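High affinity transport system protein p37 (Mycoplasma hyorhinis, PDB 3EKI) binds thiamine diphosphate outside the membrane as the lipoprotein component of a high-affinity transport system, and so probably delivers it for uptake. Local coordinates at residues R216-K222 with H303-E309; L261-I265 with I336-I341; A234-W240 with H269-F274. All coordinates share one frame. Numbering follows the deposited sequence.

Contact 1: residues R216-K222 with H303-E309; sequences RGMIWIK and HIAFSEE
Segments 216-222 and 303-309 run as neighbouring antiparallel strands. Their axes approach to 4.5 Å, with N-to-C directions 150° apart. Gly217 pairs with Glu308, Ile219 with Phe306 and Ile221 with Ile304 as non-hydrogen-bonded pairs. Met218-Ser307 and Trp220-Ala305 are hydrogen-bonded pairs: Met218 N to Ser307 O 2.7 Å, Ser307 N to Met218 O 3.1 Å, Trp220 N to Ala305 O 2.8 Å, Ala305 N to Trp220 O 2.9 Å. Glu309 N to Arg216 O and Lys222 N to His303 O, each 2.8 Å, extend the pairing at both ends.

One face carries Ile219, Ile221, Ile304 and Phe306. Ile219 (m) fits between its neighbours, with CG2 3.8 Å from Ile304 CG2 and CG1 4.1 Å from Phe306 CD1. Helix 256-269 covers Ile219 and Phe306. On the other face, small Ala305 and Ser307 leave room for Trp220 (m), whose NE1 donates to Ser307 OG at 3.0 Å. Met218 (p) sets CG 3.3 Å from Ser307 OG. Water 1 accepts from Arg216 N (3.1 Å) and donates to Glu309 OE1 (2.7 Å). Glu308 points away, forms a salt bridge with Lys258 through OE1 and touches thiamine diphosphate. The arrangement is consistent with the mixed sheet of one lobe of a periplasmic-binding-protein-like fold, with Glu308 at the ligand pocket.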
loop_
_atom_site.group_PDB
_atom_site.type_symbol
_atom_site.label_atom_id
_atom_site.label_comp_id
_atom_site.label_asym_id
_atom_site.label_seq_id
_atom_site.Cartn_x
_atom_site.Cartn_y
_atom_site.Cartn_z
ATOM N N ARG A 216 -1.203 -5.772 -4.030
ATOM C CA ARG A 216 -1.319 -7.065 -3.376
ATOM C C ARG A 216 -0.327 -7.192 -2.226
ATOM O O ARG A 216 0.622 -6.416 -2.094
ATOM C CB ARG A 216 -1.009 -8.210 -4.348
ATOM C CG ARG A 216 -1.795 -8.203 -5.638
ATOM C CD ARG A 216 -1.292 -9.357 -6.514
ATOM N NE ARG A 216 -1.817 -9.182 -7.848
ATOM C CZ ARG A 216 -2.940 -9.649 -8.356
ATOM N NH1 ARG A 216 -3.751 -10.393 -7.603
ATOM N NH2 ARG A 216 -3.223 -9.355 -9.622
ATOM N N GLY A 217 -0.504 -8.199 -1.379
ATOM C CA GLY A 217 0.507 -8.673 -0.482
ATOM C C GLY A 217 1.253 -9.851 -1.137
ATOM O O GLY A 217 0.959 -10.228 -2.270
ATOM N N MET A 218 2.216 -10.347 -0.371
ATOM C CA MET A 218 2.958 -11.516 -0.866
ATOM C C MET A 218 3.489 -12.297 0.315
ATOM O O MET A 218 3.657 -11.764 1.407
ATOM C CB MET A 218 4.094 -11.098 -1.773
ATOM C CG MET A 218 5.205 -10.321 -1.119
ATOM S SD MET A 218 6.499 -9.859 -2.278
ATOM C CE MET A 218 7.239 -11.442 -2.617
ATOM N N ILE A 219 3.750 -13.574 0.087
ATOM C CA ILE A 219 4.349 -14.433 1.087
ATOM C C ILE A 219 5.752 -14.845 0.608
ATOM O O ILE A 219 5.819 -15.390 -0.484
ATOM C CB ILE A 219 3.504 -15.693 1.352
ATOM C CG1 ILE A 219 2.087 -15.340 1.828
ATOM C CG2 ILE A 219 4.190 -16.636 2.326
ATOM C CD1 ILE A 219 1.123 -16.470 2.021
ATOM N N TRP A 220 6.719 -14.573 1.441
ATOM C CA TRP A 220 8.109 -14.953 1.271
ATOM C C TRP A 220 8.419 -16.207 2.076
ATOM O O TRP A 220 7.857 -16.424 3.137
ATOM C CB TRP A 220 9.038 -13.876 1.786
ATOM C CG TRP A 220 9.019 -12.550 1.138
ATOM C CD1 TRP A 220 8.245 -11.469 1.495
ATOM C CD2 TRP A 220 9.791 -12.117 0.009
ATOM N NE1 TRP A 220 8.500 -10.406 0.667
ATOM C CE2 TRP A 220 9.446 -10.777 -0.256
ATOM C CE3 TRP A 220 10.753 -12.741 -0.799
ATOM C CZ2 TRP A 220 10.009 -10.035 -1.286
ATOM C CZ3 TRP A 220 11.299 -11.984 -1.821
ATOM C CH2 TRP A 220 10.937 -10.656 -2.065
ATOM N N ILE A 221 9.385 -16.978 1.559
ATOM C CA ILE A 221 10.014 -18.075 2.270
ATOM C C ILE A 221 11.527 -17.924 2.197
ATOM O O ILE A 221 12.044 -17.321 1.262
ATOM C CB ILE A 221 9.534 -19.433 1.748
ATOM C CG1 ILE A 221 9.859 -19.697 0.290
ATOM C CG2 ILE A 221 8.014 -19.548 2.013
ATOM C CD1 ILE A 221 9.556 -21.123 -0.157
ATOM N N LYS A 222 12.171 -18.455 3.249
ATOM C CA LYS A 222 13.628 -18.317 3.350
ATOM C C LYS A 222 14.219 -19.587 3.933
ATOM O O LYS A 222 13.624 -20.123 4.857
ATOM C CB LYS A 222 14.008 -17.138 4.224
ATOM C CG LYS A 222 15.479 -17.009 4.532
ATOM C CD LYS A 222 15.892 -16.842 5.943
ATOM C CE LYS A 222 15.065 -17.415 7.058
ATOM N NZ LYS A 222 15.631 -17.188 8.388
ATOM N N HIS A 303 10.961 -18.511 8.932
ATOM C CA HIS A 303 11.221 -18.793 7.521
ATOM C C HIS A 303 10.132 -18.365 6.558
ATOM O O HIS A 303 10.265 -18.583 5.353
ATOM C CB HIS A 303 11.453 -20.307 7.315
ATOM C CG HIS A 303 12.580 -20.814 8.168
ATOM N ND1 HIS A 303 12.407 -21.193 9.473
ATOM C CD2 HIS A 303 13.897 -20.996 7.899
ATOM C CE1 HIS A 303 13.573 -21.599 9.986
ATOM N NE2 HIS A 303 14.495 -21.484 9.045
ATOM N N ILE A 304 9.061 -17.739 7.063
ATOM C CA ILE A 304 7.974 -17.239 6.236
ATOM C C ILE A 304 7.728 -15.780 6.595
ATOM O O ILE A 304 7.853 -15.474 7.784
ATOM C CB ILE A 304 6.733 -18.114 6.442
ATOM C CG1 ILE A 304 7.001 -19.587 6.071
ATOM C CG2 ILE A 304 5.523 -17.572 5.709
ATOM C CD1 ILE A 304 6.094 -20.531 6.829
ATOM N N ALA A 305 7.435 -14.927 5.627
ATOM C CA ALA A 305 7.126 -13.543 5.966
ATOM C C ALA A 305 6.097 -12.942 5.021
ATOM O O ALA A 305 6.026 -13.274 3.836
ATOM C CB ALA A 305 8.362 -12.661 5.965
ATOM N N PHE A 306 5.280 -12.039 5.586
ATOM C CA PHE A 306 4.313 -11.302 4.790
ATOM C C PHE A 306 4.842 -9.912 4.444
ATOM O O PHE A 306 5.477 -9.311 5.308
ATOM C CB PHE A 306 3.019 -11.139 5.572
ATOM C CG PHE A 306 2.332 -12.397 6.050
ATOM C CD1 PHE A 306 2.639 -13.631 5.482
ATOM C CD2 PHE A 306 1.368 -12.322 7.044
ATOM C CE1 PHE A 306 1.981 -14.765 5.938
ATOM C CE2 PHE A 306 0.747 -13.455 7.501
ATOM C CZ PHE A 306 1.034 -14.679 6.925
ATOM N N SER A 307 4.543 -9.460 3.226
ATOM C CA SER A 307 4.842 -8.066 2.901
ATOM C C SER A 307 3.961 -7.592 1.773
ATOM O O SER A 307 3.232 -8.346 1.125
ATOM C CB SER A 307 6.304 -7.886 2.500
ATOM O OG SER A 307 6.478 -8.313 1.163
ATOM N N GLU A 308 4.047 -6.273 1.523
ATOM C CA GLU A 308 3.499 -5.747 0.294
ATOM C C GLU A 308 4.175 -6.414 -0.897
ATOM O O GLU A 308 5.387 -6.620 -0.857
ATOM C CB GLU A 308 3.766 -4.235 0.222
ATOM C CG GLU A 308 3.372 -3.419 1.431
ATOM C CD GLU A 308 4.465 -3.262 2.456
ATOM O OE1 GLU A 308 4.416 -2.238 3.190
ATOM O OE2 GLU A 308 5.368 -4.131 2.544
ATOM N N GLU A 309 3.407 -6.718 -1.919
ATOM C CA GLU A 309 3.999 -7.187 -3.168
ATOM C C GLU A 309 5.062 -6.193 -3.620
ATOM O O GLU A 309 4.845 -4.991 -3.717
ATOM C CB GLU A 309 2.946 -7.389 -4.237
ATOM C CG GLU A 309 3.553 -7.818 -5.567
ATOM C CD GLU A 309 2.559 -7.908 -6.696
ATOM O OE1 GLU A 309 1.923 -6.884 -7.053
ATOM O OE2 GLU A 309 2.436 -9.024 -7.244
HETATM O O HOH W 1 1.104 -4.650 -5.718
#

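Contact 2: residues L261-I265 with I336-I341; sequences LEETI and IVTNPI
Residues 261-265 are one turn of helix 256-269, with Ile265 N bonded to Leu261 O at 3.3 Å. Residues 336-341 are extended and continue from strand 331-337. The backbones come nearest at Leu261 and Thr338, 6.0 Å between CA atoms. No direct hydrogen bond joins the segments. Water 2 bridges them, donating to Leu261 O (2.9 Å) and accepting from Asn339 N (3.2 Å).

Leu261 (m, t) and Ile265 (m, m) point toward the extended segment, and Thr338 (p) points back. Leu261 CB lies 3.6 Å from Thr338 OG1, and Leu261 CD2 3.8 Å from Ile341 CG2. Ile265 CG1 is 3.8 Å from Thr338 CA, and Ile265 CG2 4.1 Å from Ile336 CG2. Thr338 OG1 donates to Asn339 O at 2.8 Å and accepts from Gly217 N. Asn339 OD1 accepts from Tyr162 N.

This is helix-on-sheet packing beside strand 331-337. Between these two segments, apolar contacts and one bridging water make the join, while the polar groups of Thr338 and Asn339 are bonded to backbone atoms outside the helix turn.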
loop_
_atom_site.group_PDB
_atom_site.type_symbol
_atom_site.label_atom_id
_atom_site.label_comp_id
_atom_site.label_asym_id
_atom_site.label_seq_id
_atom_site.Cartn_x
_atom_site.Cartn_y
_atom_site.Cartn_z
ATOM N N LEU A 261 -4.564 -10.043 3.895
ATOM C CA LEU A 261 -4.612 -10.640 2.557
ATOM C C LEU A 261 -3.899 -11.987 2.552
ATOM O O LEU A 261 -4.337 -12.897 1.848
ATOM C CB LEU A 261 -4.012 -9.709 1.506
ATOM C CG LEU A 261 -4.878 -8.471 1.252
ATOM C CD1 LEU A 261 -4.086 -7.439 0.456
ATOM C CD2 LEU A 261 -6.147 -8.848 0.517
ATOM N N GLU A 262 -2.806 -12.080 3.294
ATOM C CA GLU A 262 -2.072 -13.350 3.375
ATOM C C GLU A 262 -2.862 -14.372 4.190
ATOM O O GLU A 262 -2.860 -15.553 3.843
ATOM C CB GLU A 262 -0.673 -13.136 3.966
ATOM C CG GLU A 262 0.247 -12.320 3.088
ATOM C CD GLU A 262 0.183 -10.814 3.229
ATOM O OE1 GLU A 262 -0.666 -10.306 3.989
ATOM O OE2 GLU A 262 1.027 -10.163 2.568
ATOM N N GLU A 263 -3.499 -13.918 5.281
ATOM C CA GLU A 263 -4.370 -14.816 6.039
ATOM C C GLU A 263 -5.391 -15.475 5.134
ATOM O O GLU A 263 -5.644 -16.687 5.187
ATOM C CB GLU A 263 -5.073 -14.056 7.169
ATOM C CG GLU A 263 -6.231 -14.811 7.832
ATOM C CD GLU A 263 -6.771 -13.987 8.972
ATOM O OE1 GLU A 263 -6.842 -14.442 10.117
ATOM O OE2 GLU A 263 -7.135 -12.808 8.715
ATOM N N THR A 264 -6.040 -14.714 4.247
ATOM C CA THR A 264 -6.996 -15.248 3.295
ATOM C C THR A 264 -6.382 -16.316 2.386
ATOM O O THR A 264 -6.988 -17.380 2.192
ATOM C CB THR A 264 -7.563 -14.123 2.396
ATOM O OG1 THR A 264 -8.305 -13.218 3.226
ATOM C CG2 THR A 264 -8.545 -14.643 1.369
ATOM N N ILE A 265 -5.200 -16.052 1.826
ATOM C CA ILE A 265 -4.568 -17.076 0.981
ATOM C C ILE A 265 -4.289 -18.382 1.743
ATOM O O ILE A 265 -4.551 -19.472 1.227
ATOM C CB ILE A 265 -3.269 -16.516 0.386
ATOM C CG1 ILE A 265 -3.494 -15.330 -0.575
ATOM C CG2 ILE A 265 -2.473 -17.589 -0.325
ATOM C CD1 ILE A 265 -4.523 -15.583 -1.657
ATOM N N ILE A 336 4.008 -16.980 -3.086
ATOM C CA ILE A 336 2.752 -16.681 -3.727
ATOM C C ILE A 336 2.390 -15.226 -3.397
ATOM O O ILE A 336 2.837 -14.749 -2.348
ATOM C CB ILE A 336 1.630 -17.629 -3.280
ATOM C CG1 ILE A 336 0.363 -17.593 -4.128
ATOM C CG2 ILE A 336 1.308 -17.428 -1.808
ATOM C CD1 ILE A 336 -0.581 -18.749 -3.905
ATOM N N VAL A 337 1.668 -14.575 -4.297
ATOM C CA VAL A 337 1.132 -13.249 -3.936
ATOM C C VAL A 337 -0.312 -13.403 -3.481
ATOM O O VAL A 337 -0.855 -14.517 -3.398
ATOM C CB VAL A 337 1.251 -12.222 -5.060
ATOM C CG1 VAL A 337 2.749 -12.086 -5.392
ATOM C CG2 VAL A 337 0.441 -12.544 -6.288
ATOM N N THR A 338 -0.986 -12.304 -3.174
ATOM C CA THR A 338 -2.365 -12.388 -2.711
ATOM C C THR A 338 -3.337 -11.869 -3.766
ATOM O O THR A 338 -2.960 -11.474 -4.856
ATOM C CB THR A 338 -2.592 -11.590 -1.420
ATOM O OG1 THR A 338 -2.568 -10.166 -1.717
ATOM C CG2 THR A 338 -1.516 -11.836 -0.373
ATOM N N ASN A 339 -4.623 -11.872 -3.412
ATOM C CA ASN A 339 -5.683 -11.252 -4.180
ATOM C C ASN A 339 -5.492 -9.732 -4.075
ATOM O O ASN A 339 -4.830 -9.268 -3.155
ATOM C CB ASN A 339 -7.051 -11.674 -3.676
ATOM C CG ASN A 339 -7.346 -13.155 -3.791
ATOM O OD1 ASN A 339 -6.857 -13.816 -4.697
ATOM N ND2 ASN A 339 -8.157 -13.650 -2.861
ATOM N N PRO A 340 -6.027 -9.022 -5.060
ATOM C CA PRO A 340 -5.798 -7.571 -5.124
ATOM C C PRO A 340 -6.860 -6.707 -4.462
ATOM O O PRO A 340 -8.042 -7.055 -4.487
ATOM C CB PRO A 340 -5.863 -7.385 -6.633
ATOM C CG PRO A 340 -6.944 -8.320 -7.070
ATOM C CD PRO A 340 -6.820 -9.528 -6.171
ATOM N N ILE A 341 -6.393 -5.578 -3.899
ATOM C CA ILE A 341 -7.356 -4.603 -3.338
ATOM C C ILE A 341 -6.987 -3.209 -3.806
ATOM O O ILE A 341 -5.889 -2.995 -4.323
ATOM C CB ILE A 341 -7.391 -4.655 -1.806
ATOM C CG1 ILE A 341 -6.089 -4.266 -1.120
ATOM C CG2 ILE A 341 -7.869 -6.038 -1.361
ATOM C CD1 ILE A 341 -6.173 -4.140 0.390
HETATM O O HOH W 2 -5.822 -12.381 -0.532
#

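Contact 3: residues A234-W240 with H269-F274; sequences AWNDKDW and HFQNKF. With GOL (glycerol), chain C.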
loop_
_atom_site.group_PDB
_atom_site.type_symbol
_atom_site.label_atom_id
_atom_site.label_comp_id
_atom_site.label_asym_id
_atom_site.label_seq_id
_atom_site.Cartn_x
_atom_site.Cartn_y
_atom_site.Cartn_z
ATOM N N ALA A 234 5.423 -28.827 2.517
ATOM C CA ALA A 234 4.313 -28.651 3.447
ATOM C C ALA A 234 3.173 -27.892 2.782
ATOM O O ALA A 234 1.986 -28.165 2.962
ATOM C CB ALA A 234 4.816 -27.967 4.698
ATOM N N TRP A 235 3.540 -26.880 1.989
ATOM C CA TRP A 235 2.549 -26.151 1.210
ATOM C C TRP A 235 1.799 -27.084 0.271
ATOM O O TRP A 235 0.579 -27.123 0.208
ATOM C CB TRP A 235 3.245 -25.051 0.416
ATOM C CG TRP A 235 2.358 -24.294 -0.506
ATOM C CD1 TRP A 235 2.141 -24.555 -1.820
ATOM C CD2 TRP A 235 1.556 -23.136 -0.200
ATOM N NE1 TRP A 235 1.267 -23.661 -2.376
ATOM C CE2 TRP A 235 0.900 -22.783 -1.394
ATOM C CE3 TRP A 235 1.339 -22.380 0.955
ATOM C CZ2 TRP A 235 0.015 -21.690 -1.495
ATOM C CZ3 TRP A 235 0.462 -21.297 0.845
ATOM C CH2 TRP A 235 -0.174 -20.977 -0.362
ATOM N N ASN A 236 2.549 -27.880 -0.495
ATOM C CA ASN A 236 1.956 -28.753 -1.500
ATOM C C ASN A 236 1.065 -29.816 -0.862
ATOM O O ASN A 236 0.102 -30.240 -1.513
ATOM C CB ASN A 236 3.055 -29.432 -2.332
ATOM C CG ASN A 236 3.848 -28.507 -3.226
ATOM O OD1 ASN A 236 3.449 -27.402 -3.577
ATOM N ND2 ASN A 236 5.028 -28.965 -3.624
ATOM N N ASP A 237 1.404 -30.241 0.336
ATOM C CA ASP A 237 0.712 -31.304 1.049
ATOM C C ASP A 237 -0.400 -30.760 1.941
ATOM O O ASP A 237 -1.102 -31.517 2.609
ATOM C CB ASP A 237 1.663 -32.124 1.926
ATOM C CG ASP A 237 2.566 -33.053 1.125
ATOM O OD1 ASP A 237 2.511 -33.013 -0.112
ATOM O OD2 ASP A 237 3.324 -33.821 1.752
ATOM N N LYS A 238 -0.513 -29.431 1.965
ATOM C CA LYS A 238 -1.442 -28.712 2.842
ATOM C C LYS A 238 -1.281 -29.103 4.302
ATOM O O LYS A 238 -2.209 -29.241 5.084
ATOM C CB LYS A 238 -2.882 -28.835 2.342
ATOM C CG LYS A 238 -3.064 -28.248 0.959
ATOM C CD LYS A 238 -4.473 -28.300 0.427
ATOM C CE LYS A 238 -4.540 -27.834 -1.026
ATOM N NZ LYS A 238 -5.918 -27.944 -1.569
ATOM N N ASP A 239 -0.048 -29.236 4.754
ATOM C CA ASP A 239 0.336 -29.540 6.123
ATOM C C ASP A 239 0.625 -28.219 6.851
ATOM O O ASP A 239 1.730 -27.714 6.922
ATOM C CB ASP A 239 1.516 -30.480 6.148
ATOM C CG ASP A 239 1.978 -30.859 7.538
ATOM O OD1 ASP A 239 1.382 -30.420 8.551
ATOM O OD2 ASP A 239 2.981 -31.621 7.587
ATOM N N TRP A 240 -0.497 -27.693 7.345
ATOM C CA TRP A 240 -0.498 -26.401 8.012
ATOM C C TRP A 240 0.402 -26.426 9.230
ATOM O O TRP A 240 1.199 -25.516 9.442
ATOM C CB TRP A 240 -1.933 -25.982 8.398
ATOM C CG TRP A 240 -1.933 -24.750 9.263
ATOM C CD1 TRP A 240 -2.365 -24.691 10.556
ATOM C CD2 TRP A 240 -1.490 -23.429 8.909
ATOM N NE1 TRP A 240 -2.223 -23.416 11.032
ATOM C CE2 TRP A 240 -1.689 -22.630 10.056
ATOM C CE3 TRP A 240 -0.950 -22.830 7.772
ATOM C CZ2 TRP A 240 -1.355 -21.270 10.052
ATOM C CZ3 TRP A 240 -0.622 -21.494 7.779
ATOM C CH2 TRP A 240 -0.828 -20.710 8.928
ATOM N N HIS A 269 -5.919 -21.995 1.060
ATOM C CA HIS A 269 -5.017 -23.080 0.692
ATOM C C HIS A 269 -5.108 -24.237 1.680
ATOM O O HIS A 269 -5.405 -25.369 1.299
ATOM C CB HIS A 269 -3.576 -22.572 0.608
ATOM C CG HIS A 269 -2.630 -23.543 -0.027
ATOM N ND1 HIS A 269 -2.709 -23.899 -1.356
ATOM C CD2 HIS A 269 -1.584 -24.234 0.485
ATOM C CE1 HIS A 269 -1.753 -24.766 -1.637
ATOM N NE2 HIS A 269 -1.055 -24.986 -0.537
ATOM N N PHE A 270 -4.851 -23.945 2.950
ATOM C CA PHE A 270 -4.897 -24.963 3.994
ATOM C C PHE A 270 -6.291 -25.074 4.601
ATOM O O PHE A 270 -6.453 -25.032 5.820
ATOM C CB PHE A 270 -3.871 -24.656 5.087
ATOM C CG PHE A 270 -2.458 -24.573 4.587
ATOM C CD1 PHE A 270 -1.654 -25.699 4.551
ATOM C CD2 PHE A 270 -1.933 -23.368 4.151
ATOM C CE1 PHE A 270 -0.353 -25.626 4.090
ATOM C CE2 PHE A 270 -0.632 -23.288 3.690
ATOM C CZ PHE A 270 0.158 -24.419 3.659
ATOM N N GLN A 271 -7.297 -25.215 3.743
ATOM C CA GLN A 271 -8.672 -25.339 4.197
ATOM C C GLN A 271 -8.770 -26.378 5.318
ATOM O O GLN A 271 -8.003 -27.339 5.291
ATOM C CB GLN A 271 -9.626 -25.809 3.123
ATOM C CG GLN A 271 -9.587 -25.172 1.755
ATOM C CD GLN A 271 -10.536 -25.955 0.845
ATOM O OE1 GLN A 271 -11.749 -25.753 0.862
ATOM N NE2 GLN A 271 -9.934 -26.855 0.076
ATOM N N ASN A 272 -9.677 -26.102 6.207
ATOM C CA ASN A 272 -10.085 -26.800 7.413
ATOM C C ASN A 272 -8.999 -26.768 8.460
ATOM O O ASN A 272 -9.200 -27.114 9.633
ATOM C CB ASN A 272 -10.591 -28.208 7.036
ATOM C CG ASN A 272 -11.586 -28.119 5.881
ATOM O OD1 ASN A 272 -12.415 -27.200 5.788
ATOM N ND2 ASN A 272 -11.557 -29.061 4.939
ATOM N N LYS A 273 -7.777 -26.300 8.167
ATOM C CA LYS A 273 -6.764 -26.520 9.197
ATOM C C LYS A 273 -6.731 -25.483 10.307
ATOM O O LYS A 273 -6.140 -25.802 11.348
ATOM C CB LYS A 273 -5.370 -26.578 8.552
ATOM C CG LYS A 273 -5.208 -27.653 7.498
ATOM C CD LYS A 273 -5.403 -29.050 8.040
ATOM C CE LYS A 273 -4.632 -30.074 7.232
ATOM N NZ LYS A 273 -5.251 -30.375 5.911
ATOM N N PHE A 274 -7.269 -24.294 10.086
ATOM C CA PHE A 274 -7.356 -23.272 11.127
ATOM C C PHE A 274 -8.505 -22.289 10.883
ATOM O O PHE A 274 -9.032 -22.202 9.767
ATOM C CB PHE A 274 -6.044 -22.491 11.242
ATOM C CG PHE A 274 -5.714 -21.555 10.110
ATOM C CD1 PHE A 274 -6.039 -20.212 10.126
ATOM C CD2 PHE A 274 -5.057 -22.037 8.978
ATOM C CE1 PHE A 274 -5.742 -19.360 9.086
ATOM C CE2 PHE A 274 -4.754 -21.176 7.942
ATOM C CZ PHE A 274 -5.085 -19.844 7.962
HETATM C C1 GOL C . -1.543 -32.861 5.800
HETATM O O1 GOL C . -0.815 -33.171 4.604
HETATM C C2 GOL C . -2.807 -33.706 5.896
HETATM O O2 GOL C . -3.630 -33.232 6.970
HETATM C C3 GOL C . -3.584 -33.697 4.591
HETATM O O3 GOL C . -3.862 -32.392 4.137
#
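His269 ends helix 256-269 and points toward 234-240. Its ring stacks face-to-face on the six-membered ring of Trp235, with centroids 3.5 Å apart and planes at 13°. Its NE2 donates to Trp235 O at 2.8 Å, while ND1 bonds Tyr162 OH. Lys238 CG covers the opposite face of the imidazole. Phe270, the first residue past the helix, lies between the two tryptophans. Its CE2 is 3.5 Å from Trp235 CE3, and its CD2 3.8 Å from Trp240 CE3. The ring edge meets the Schellman turn at Lys238. Phe270 also begins a type II beta turn (Phe270 to Lys273), closed by Lys273 N on Phe270 O at 3.0 Å. Lys273 CB packs 3.5 Å from Trp240 CB. Its NZ makes a weak bond to Lys238 O (3.4 Å) and donates to glycerol O3 at 3.0 Å, probably from the crystallisation liquor. Phe274 stacks face-to-face on the six-membered ring of Trp240, centroids 4.5 Å apart and planes at 26°. The aromatic cluster thus ties the end of helix 225-236 and the start of helix 240-245 to the end of helix 256-269 and its following turn, with His269 NE2 to Trp235 O the strong polar link.

Contacts 1 and 2 meet around strand 217-223, which lies between strands 304-308 and 331-337 in one mixed sheet. They lie about 10 Å apart between centres. Ile219 N lies 2.9 Å from Ile336 O, a probable hydrogen bond. Helix 256-269 passes through contact 2 and ends in contact 3, whose centre lies about 15 Å from that of contact 2 and about 17 Å from that of contact 1. Trp235 CZ2 joins contacts 2 and 3, 3.8 Å from Ile336 CD1. Along the chain, contact 3 is nested within the loop closed by contact 1, and contact 2 crosses both. Pieces distant in sequence thus come together around one mixed sheet, probably in one lobe, with Glu308 at the thiamine diphosphate pocket.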